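Long-range contacts in putative lipoprotein (Parabacteroides distasonis ATCC 8503, PDB 3JX8), which is of unknown function but is probably a beta-solenoid surface lipoprotein that takes part in cell adhesion or lipid binding: residues I174-R179 against D194-K199; G134-Y139 against I156-L161. All coordinates share one frame; numbering follows the deposited sequence. Where two conformers were deposited one is given.

Contact 1 (I174-R179 against D194-K199); sequences IGTVDR and DCQARK. With SO4 (sulfate ion), chain I.
Asp178 and Arg198 both carry CG anti to the backbone N (chi1 -174° and -179°), at equivalent corners of neighbouring coils. The two side chains lie side by side and point the same way, and a bend at chi3 of Arg198 (63°) turns NE to the carboxylate. The guanidinium grips it side-on: Arg198 NE meets Asp178 OD1 at 2.7 Å with a nearly straight N-H, and Arg198 NH2 meets Asp178 OD2 at 3.1 Å. Both oxygens are approached on their syn side, although the two flat groups are twisted apart. Beyond the salt bridge, a sulfate ion, probably from the crystallisation liquor, takes two short bonds from Lys199 NZ, the closer being 2.6 Å to O1, while its O4 receives weak ones from NH1 and NH2 of Arg198. Lys199 CG also lies over the rim of one face of that guanidinium, and Lys199 CE runs beside Arg179 CD.

Underneath, the chains pair as parallel strands. Gly175 N bonds to Asp194 O, and Gly175 O accepts from Gln196 N; Val177 N donates to Gln196 O, and at the corner Lys199 N reaches Asp178 O at 3.0 Å. The backbone angles of Gly175 would jam a CB against the preceding carbonyl. Val177, Cys195 and Ala197 turn to the buried face, whereas Thr176 and Gln196 occupy the outer one. Arg198 also packs on Thr215 and Gln216 of the following coil. With one acid among three basic side chains, this corner probably carries net positive charge, consistent with its capture of an anion.

Contact 2 (G134-Y139 against I156-L161); sequences GPVKGY and IQLDNL
Tyr139 spreads its ring under the amide of Asn160, whose ND2 sits over one face, 3.3 Å above the plane and shifted toward the rim, nearest CE1. Tyr139 CG is anti to the backbone N (chi1 175°). Ring and amide planes are 68° apart, so this is an amide nitrogen set over a ring and not a flat stack. Asp159 comes to the ring edge instead, with OD2 3.6 Å from Tyr139 CD1. The Tyr139 carbonyl ties the same residues together: its O accepts Asn160 N at 2.8 Å and, weakly, Asn160 ND2. Asn160 OD1 faces the next coil, where Arg179 NH2 makes a weak bond to it.

Leading into the corner the chains run as parallel strands. Gln157 N donates to Val136 O and Gly138 N to Gln157 O; at the corner itself Asp159 N donates to Gly138 O at 3.1 Å. Gly138 adopts backbone angles at which a CB would collide with the preceding carbonyl O, and Leu158 CD2 packs 3.7 Å from Gly138 O. Inward, Val136 CG1 faces the same Leu158 methyl at 4.3 Å, and Leu158 continues onto Val117 of strand 115-117 and Leu141 of strand 140-146. On the outer face Lys137 and Gln157 extend side by side, Gln157 OE1 lying 3.5 Å from Lys137 CD and CE. The firm backbone bond and the weaker ND2 bond to one carbonyl, with Arg179 on OD1, would help keep the buried amide over the ring.

How the contacts relate
Contacts 1 and 2 are successive steps of one solenoid: strand 156-158 pairs with 136-137 on one side and with 176-177 on the other, so the same stacked face runs through both. Thr176 N probably bonds to Ile156 O, and Arg179 O to Leu161 N, both at 2.9 Å, joining the contacts directly. Each is partly buried, with small or aliphatic side chains turned inward and polar ones outward, and each has a glycine at a corner, before the short strand in contact 1 and after it in contact 2. Contact 2 sets an asparagine amide and an aspartate carboxylate round a tyrosine ring, with no salt bridge across its segments, whereas contact 1 uses an ionic pair and a bound sulfate.

Contact 1 (I174-R179 against D194-K199)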
# COMPACT_ATOMS: atom_id res chain seq x y z
N ILE A 174 -20.19 7.64 4.76
CA ILE A 174 -21.39 8.43 4.58
C ILE A 174 -21.63 9.22 5.86
O ILE A 174 -21.61 8.66 6.95
CB ILE A 174 -22.60 7.50 4.31
CG1 ILE A 174 -22.37 6.68 3.01
CG2 ILE A 174 -23.93 8.31 4.26
CD1 ILE A 174 -23.29 5.43 2.88
N GLY A 175 -21.82 10.52 5.72
CA GLY A 175 -22.11 11.38 6.85
C GLY A 175 -21.53 12.78 6.73
O GLY A 175 -21.55 13.37 5.65
N THR A 176 -21.01 13.27 7.84
CA THR A 176 -20.40 14.59 7.94
C THR A 176 -19.12 14.51 8.77
O THR A 176 -19.08 13.80 9.80
CB THR A 176 -21.33 15.55 8.69
OG1 THR A 176 -22.49 15.74 7.90
CG2 THR A 176 -20.69 16.94 8.86
N VAL A 177 -18.10 15.24 8.33
CA VAL A 177 -16.83 15.30 9.03
C VAL A 177 -16.25 16.69 8.81
O VAL A 177 -16.51 17.32 7.78
CB VAL A 177 -15.83 14.21 8.53
CG1 VAL A 177 -15.63 14.30 7.03
CG2 VAL A 177 -14.48 14.34 9.24
N ASP A 178 -15.50 17.18 9.78
CA ASP A 178 -14.87 18.48 9.65
C ASP A 178 -13.62 18.34 8.77
O ASP A 178 -13.55 18.97 7.71
CB ASP A 178 -14.51 19.06 11.01
CG ASP A 178 -13.98 20.47 10.90
OD1 ASP A 178 -14.68 21.35 10.36
OD2 ASP A 178 -12.85 20.72 11.36
N ARG A 179 -12.67 17.51 9.19
CA ARG A 179 -11.46 17.23 8.39
C ARG A 179 -11.36 15.77 8.03
O ARG A 179 -11.56 14.91 8.90
CB ARG A 179 -10.20 17.65 9.12
CG ARG A 179 -10.15 19.16 9.36
CD ARG A 179 -8.90 19.60 10.07
NE ARG A 179 -8.82 18.89 11.33
CZ ARG A 179 -7.73 18.76 12.07
NH1 ARG A 179 -6.58 19.32 11.70
NH2 ARG A 179 -7.79 18.07 13.22
N ASP A 194 -20.98 11.01 -0.39
CA ASP A 194 -21.98 11.40 0.63
C ASP A 194 -21.41 11.53 2.01
O ASP A 194 -22.12 11.40 3.02
CB ASP A 194 -23.15 10.42 0.64
CG ASP A 194 -23.87 10.39 -0.68
OD1 ASP A 194 -24.01 11.46 -1.35
OD2 ASP A 194 -24.30 9.27 -1.05
N CYS A 195 -20.11 11.80 2.06
CA CYS A 195 -19.47 12.17 3.29
C CYS A 195 -19.04 13.60 3.13
O CYS A 195 -18.05 13.88 2.49
CB CYS A 195 -18.30 11.27 3.60
SG CYS A 195 -17.42 11.83 5.05
N GLN A 196 -19.80 14.52 3.71
CA GLN A 196 -19.52 15.93 3.56
C GLN A 196 -18.40 16.39 4.49
O GLN A 196 -18.57 16.46 5.70
CB GLN A 196 -20.78 16.75 3.83
CG GLN A 196 -20.63 18.21 3.51
CD GLN A 196 -21.75 19.04 4.09
OE1 GLN A 196 -22.62 19.50 3.38
NE2 GLN A 196 -21.76 19.20 5.40
N ALA A 197 -17.27 16.71 3.89
CA ALA A 197 -16.10 17.24 4.59
C ALA A 197 -16.00 18.74 4.38
O ALA A 197 -16.25 19.24 3.28
CB ALA A 197 -14.85 16.58 4.08
N ARG A 198 -15.59 19.46 5.42
CA ARG A 198 -15.22 20.86 5.23
C ARG A 198 -13.86 20.94 4.52
O ARG A 198 -13.74 21.64 3.51
CB ARG A 198 -15.21 21.63 6.55
CG ARG A 198 -14.86 23.10 6.36
CD ARG A 198 -14.98 23.88 7.67
NE ARG A 198 -14.02 23.38 8.66
CZ ARG A 198 -12.75 23.77 8.78
NH1 ARG A 198 -12.23 24.71 8.00
NH2 ARG A 198 -11.98 23.19 9.70
N LYS A 199 -12.86 20.27 5.08
CA LYS A 199 -11.54 20.17 4.48
C LYS A 199 -11.21 18.71 4.22
O LYS A 199 -11.41 17.85 5.09
CB LYS A 199 -10.48 20.74 5.41
CG LYS A 199 -10.75 22.19 5.83
CD LYS A 199 -9.46 22.99 6.20
CE LYS A 199 -8.74 22.47 7.45
NZ LYS A 199 -7.67 23.42 7.97
S SO4 I . -9.02 25.85 9.55
O1 SO4 I . -8.80 25.72 8.12
O2 SO4 I . -8.26 24.82 10.26
O3 SO4 I . -8.62 27.19 9.95
O4 SO4 I . -10.43 25.74 9.85

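Contact 2 (G134-Y139 against I156-L161)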
# COMPACT_ATOMS: atom_id res chain seq x y z
N GLY A 134 -24.47 1.64 12.61
CA GLY A 134 -25.12 2.60 13.48
C GLY A 134 -24.49 3.97 13.34
O GLY A 134 -23.41 4.10 12.77
N PRO A 135 -25.15 4.99 13.88
CA PRO A 135 -24.55 6.32 13.91
C PRO A 135 -23.30 6.35 14.75
O PRO A 135 -23.31 5.89 15.89
CB PRO A 135 -25.63 7.20 14.54
CG PRO A 135 -26.89 6.42 14.46
CD PRO A 135 -26.51 4.99 14.44
N VAL A 136 -22.21 6.83 14.16
CA VAL A 136 -20.95 7.00 14.89
C VAL A 136 -20.77 8.49 15.02
O VAL A 136 -20.88 9.21 14.03
CB VAL A 136 -19.77 6.38 14.15
CG1 VAL A 136 -18.43 6.68 14.84
CG2 VAL A 136 -20.01 4.89 13.98
N LYS A 137 -20.48 8.93 16.23
CA LYS A 137 -20.32 10.34 16.50
C LYS A 137 -19.18 10.55 17.46
O LYS A 137 -19.03 9.80 18.42
CB LYS A 137 -21.62 10.86 17.09
CG LYS A 137 -21.61 12.28 17.55
CD LYS A 137 -23.05 12.75 17.93
CE LYS A 137 -23.11 14.26 18.24
NZ LYS A 137 -24.37 14.64 18.98
N GLY A 138 -18.35 11.55 17.20
CA GLY A 138 -17.22 11.83 18.08
C GLY A 138 -16.02 12.50 17.43
O GLY A 138 -16.14 13.19 16.40
N TYR A 139 -14.85 12.29 18.03
CA TYR A 139 -13.67 13.03 17.65
C TYR A 139 -12.97 12.47 16.41
O TYR A 139 -12.83 13.18 15.42
CB TYR A 139 -12.72 13.13 18.83
CG TYR A 139 -11.39 13.77 18.49
CD1 TYR A 139 -11.30 15.14 18.26
CD2 TYR A 139 -10.23 13.00 18.43
CE1 TYR A 139 -10.06 15.73 17.97
CE2 TYR A 139 -9.00 13.58 18.15
CZ TYR A 139 -8.93 14.95 17.92
OH TYR A 139 -7.70 15.51 17.63
N ILE A 156 -21.78 8.70 9.90
CA ILE A 156 -20.74 9.26 10.76
C ILE A 156 -20.95 10.75 10.93
O ILE A 156 -21.45 11.43 10.04
CB ILE A 156 -19.30 8.95 10.24
CG1 ILE A 156 -18.95 9.80 8.99
CG2 ILE A 156 -19.12 7.41 10.03
CD1 ILE A 156 -17.71 9.32 8.21
N GLN A 157 -20.53 11.22 12.10
CA GLN A 157 -20.51 12.62 12.48
C GLN A 157 -19.25 12.80 13.32
O GLN A 157 -19.23 12.46 14.51
CB GLN A 157 -21.76 12.99 13.27
CG GLN A 157 -21.96 14.47 13.37
CD GLN A 157 -23.08 14.89 14.31
OE1 GLN A 157 -23.85 14.07 14.80
NE2 GLN A 157 -23.16 16.18 14.56
N LEU A 158 -18.20 13.30 12.68
CA LEU A 158 -16.87 13.31 13.25
C LEU A 158 -16.16 14.65 13.09
O LEU A 158 -16.38 15.37 12.12
CB LEU A 158 -16.02 12.22 12.56
CG LEU A 158 -16.44 10.76 12.72
CD1 LEU A 158 -15.74 9.89 11.68
CD2 LEU A 158 -16.18 10.28 14.14
N ASP A 159 -15.26 14.95 14.02
CA ASP A 159 -14.32 16.04 13.82
C ASP A 159 -13.26 15.65 12.79
O ASP A 159 -12.86 16.46 11.96
CB ASP A 159 -13.63 16.42 15.14
CG ASP A 159 -14.61 16.90 16.18
OD1 ASP A 159 -15.59 17.57 15.80
OD2 ASP A 159 -14.42 16.60 17.38
N ASN A 160 -12.80 14.40 12.87
CA ASN A 160 -11.70 13.90 12.06
C ASN A 160 -11.94 12.52 11.52
O ASN A 160 -12.33 11.63 12.27
CB ASN A 160 -10.45 13.88 12.91
CG ASN A 160 -10.14 15.23 13.44
OD1 ASN A 160 -9.63 16.10 12.72
ND2 ASN A 160 -10.50 15.47 14.69
N LEU A 161 -11.69 12.33 10.23
CA LEU A 161 -11.80 11.02 9.59
C LEU A 161 -10.54 10.76 8.80
O LEU A 161 -10.10 11.62 8.02
CB LEU A 161 -12.98 10.96 8.64
CG LEU A 161 -13.09 9.67 7.79
CD1 LEU A 161 -13.38 8.43 8.65
CD2 LEU A 161 -14.16 9.83 6.68